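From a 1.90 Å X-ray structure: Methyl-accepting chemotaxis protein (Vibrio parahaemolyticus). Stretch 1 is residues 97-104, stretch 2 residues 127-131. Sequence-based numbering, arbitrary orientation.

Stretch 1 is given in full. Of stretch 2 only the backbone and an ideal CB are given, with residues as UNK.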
# COMPACT_ATOMS: atom_id res chain seq x y z
N GLY A 97 15.90 -11.67 -14.46
CA GLY A 97 14.79 -11.06 -15.21
C GLY A 97 14.20 -9.86 -14.49
O GLY A 97 13.87 -8.86 -15.14
N LEU A 98 14.08 -9.93 -13.16
CA LEU A 98 13.53 -8.80 -12.39
C LEU A 98 14.52 -7.64 -12.33
O LEU A 98 14.13 -6.45 -12.37
CB LEU A 98 13.12 -9.20 -10.97
CG LEU A 98 11.85 -10.06 -10.86
CD1 LEU A 98 11.84 -10.82 -9.49
CD2 LEU A 98 10.62 -9.16 -10.98
N ILE A 99 15.81 -7.99 -12.23
CA ILE A 99 16.82 -6.93 -12.15
C ILE A 99 16.76 -6.17 -13.48
O ILE A 99 16.69 -4.94 -13.50
CB ILE A 99 18.24 -7.51 -11.93
CG1 ILE A 99 18.37 -8.04 -10.48
CG2 ILE A 99 19.31 -6.41 -12.17
CD1 ILE A 99 19.56 -9.08 -10.37
N ASP A 100 16.76 -6.92 -14.58
CA ASP A 100 16.70 -6.27 -15.92
C ASP A 100 15.38 -5.53 -16.19
O ASP A 100 15.41 -4.42 -16.74
CB ASP A 100 16.97 -7.28 -17.03
CG ASP A 100 18.43 -7.79 -17.02
OD1 ASP A 100 19.32 -7.19 -16.33
OD2 ASP A 100 18.66 -8.79 -17.72
N ALA A 101 14.25 -6.13 -15.83
CA ALA A 101 12.96 -5.43 -15.97
C ALA A 101 12.96 -4.08 -15.26
O ALA A 101 12.48 -3.07 -15.81
CB ALA A 101 11.78 -6.29 -15.45
N SER A 102 13.45 -4.07 -14.02
CA SER A 102 13.42 -2.85 -13.24
C SER A 102 14.39 -1.78 -13.78
O SER A 102 14.10 -0.58 -13.68
CB SER A 102 13.72 -3.12 -11.75
OG SER A 102 15.10 -3.34 -11.52
N GLN A 103 15.51 -2.19 -14.35
CA GLN A 103 16.54 -1.21 -14.76
C GLN A 103 16.43 -0.79 -16.24
O GLN A 103 16.65 0.38 -16.57
CB GLN A 103 17.93 -1.77 -14.50
CG GLN A 103 18.24 -1.87 -12.98
CD GLN A 103 19.51 -2.61 -12.66
OE1 GLN A 103 20.12 -3.27 -13.50
NE2 GLN A 103 19.90 -2.56 -11.38
N LYS A 104 16.13 -1.75 -17.11
CA LYS A 104 16.15 -1.54 -18.58
C LYS A 104 14.78 -1.75 -19.19
O LYS A 104 14.61 -1.62 -20.40
CB LYS A 104 17.08 -2.57 -19.25
CG LYS A 104 18.45 -2.69 -18.65
CD LYS A 104 19.37 -3.42 -19.57
CE LYS A 104 19.10 -4.90 -19.62
NZ LYS A 104 20.30 -5.55 -20.24
N UNK A 127 6.45 -7.28 -10.23
CA UNK A 127 6.66 -5.89 -10.62
C UNK A 127 7.77 -5.36 -9.69
O UNK A 127 7.70 -5.51 -8.48
CB UNK A 127 5.38 -5.07 -10.52
N UNK A 128 8.83 -4.80 -10.28
CA UNK A 128 9.98 -4.30 -9.53
C UNK A 128 10.43 -2.87 -9.98
O UNK A 128 10.32 -2.48 -11.19
CB UNK A 128 11.14 -5.28 -9.69
N UNK A 129 10.88 -2.09 -8.98
CA UNK A 129 11.44 -0.77 -9.19
C UNK A 129 12.84 -0.72 -8.58
O UNK A 129 13.12 -1.37 -7.55
CB UNK A 129 10.54 0.31 -8.59
N UNK A 130 13.73 0.01 -9.24
CA UNK A 130 15.13 0.06 -8.79
C UNK A 130 15.37 1.28 -7.91
O UNK A 130 15.00 2.41 -8.30
CB UNK A 130 16.08 0.08 -9.99
N UNK A 131 15.93 1.05 -6.73
CA UNK A 131 16.25 2.09 -5.75
C UNK A 131 17.78 2.24 -5.69
O UNK A 131 18.48 1.53 -4.93
CB UNK A 131 15.67 1.75 -4.37

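Residues 97-104 are helical and residues 127-131 form a strand. The strand crosses the helix at 65°, with the axes 6.8 Å apart at closest approach. The nearest pair of CA atoms is that of Ser102 and position 129, 5.0 Å apart. The backbones are close here, so large side chains have little room directly between them.

Position 127 has phi/psi of -142/126, an extended strand conformation. Its CA-to-CB bond points away from the helix, and no atom of stretch 1 lies within 5.5 Å of the ideal CB. The helix therefore sets little limit on this side chain. Many residues would suit, including beta-branched and aromatic ones, which are common in strands. The deposited residue is Tyr127. Its chi1 is t, and the ring makes no contact with stretch 1. Its hydroxyl is used within the strand, as described under position 129.

Position 128 points toward the helix. The ideal CB is 3.9 Å from Ser102 CB and 4.1 Å from Leu98 CD2. Leu98 and Ser102 are one helical turn apart, and the CB meets both. Leu98 offers an apolar methyl group, and Ser102 offers its CB at close range. A small side chain suits this place best: alanine, glycine or perhaps serine. A bulkier one would need to find a way past these two residues. The deposited residue is Ala128. Its CB packs on Leu98 CD2 at 4.1 Å and lies 4.0 Å from Ser102 CB. The backbone joins the contact, with Ser102 CB 3.5 Å from Ala128 O. Leu98 starts out sideways, but the end of its side chain comes nearer and reaches the alanine.

Position 129 points away again, as expected from strand alternation. Although its CA is 4.2 Å from Ser102 CB, its ideal CB has no helix atom close by. Polar, charged or apolar side chains are all possible. The deposited residue is Glu129. Its OE2 accepts a hydrogen bond of 2.7 Å from Tyr127 OH, linking two side chains that both leave the strand away from the helix.

Position 130 turns back toward the helix. The ideal CB is 3.9 Å from Ser102 OG and 4.2 Å from Gln103 CG. Ser102 OG already donates to Ile99 O at 3.0 Å. Gln103 presents an aliphatic stem and an amide end, against which a long or flat side chain could lie. An aromatic residue, leucine, methionine or a long polar residue would suit. The deposited residue is Tyr130, with chi1 t. Gln103 lies over one face of its ring: CG is 4.2 Å from the ring centroid in a CH-pi contact, and NE2 is 3.4 Å from Tyr130 CE1. No direct hydrogen bond joins the stretches, but a water bridges them. It donates to Ser102 O at 2.7 Å and accepts from Tyr130 N at 2.8 Å.

Position 131 is out of reach of the helix. Stretch 1 leaves the choice open. The deposited residue is Leu131, with chi1 m and chi2 t.

Stretch 2 (127-131) YAEYL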
# COMPACT_ATOMS: atom_id res chain seq x y z
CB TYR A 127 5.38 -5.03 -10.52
CG TYR A 127 5.71 -3.58 -10.84
CD1 TYR A 127 6.09 -3.22 -12.12
CD2 TYR A 127 5.76 -2.62 -9.82
CE1 TYR A 127 6.47 -1.89 -12.42
CE2 TYR A 127 6.12 -1.29 -10.10
CZ TYR A 127 6.48 -0.95 -11.41
OH TYR A 127 6.82 0.33 -11.72
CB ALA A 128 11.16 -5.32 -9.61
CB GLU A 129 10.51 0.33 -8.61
CG GLU A 129 9.35 0.68 -9.57
CD GLU A 129 8.39 1.80 -9.02
OE1 GLU A 129 8.75 2.45 -7.98
OE2 GLU A 129 7.28 1.99 -9.65
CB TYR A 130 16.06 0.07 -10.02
CG TYR A 130 17.53 0.06 -9.66
CD1 TYR A 130 18.05 -0.91 -8.79
CD2 TYR A 130 18.42 1.02 -10.18
CE1 TYR A 130 19.41 -0.93 -8.45
CE2 TYR A 130 19.78 1.01 -9.84
CZ TYR A 130 20.27 0.04 -8.96
OH TYR A 130 21.60 0.01 -8.61
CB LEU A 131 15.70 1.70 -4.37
CG LEU A 131 14.18 1.63 -4.23
CD1 LEU A 131 13.85 1.16 -2.82
CD2 LEU A 131 13.55 3.00 -4.49
O HOH W 1 12.92 0.97 -11.78
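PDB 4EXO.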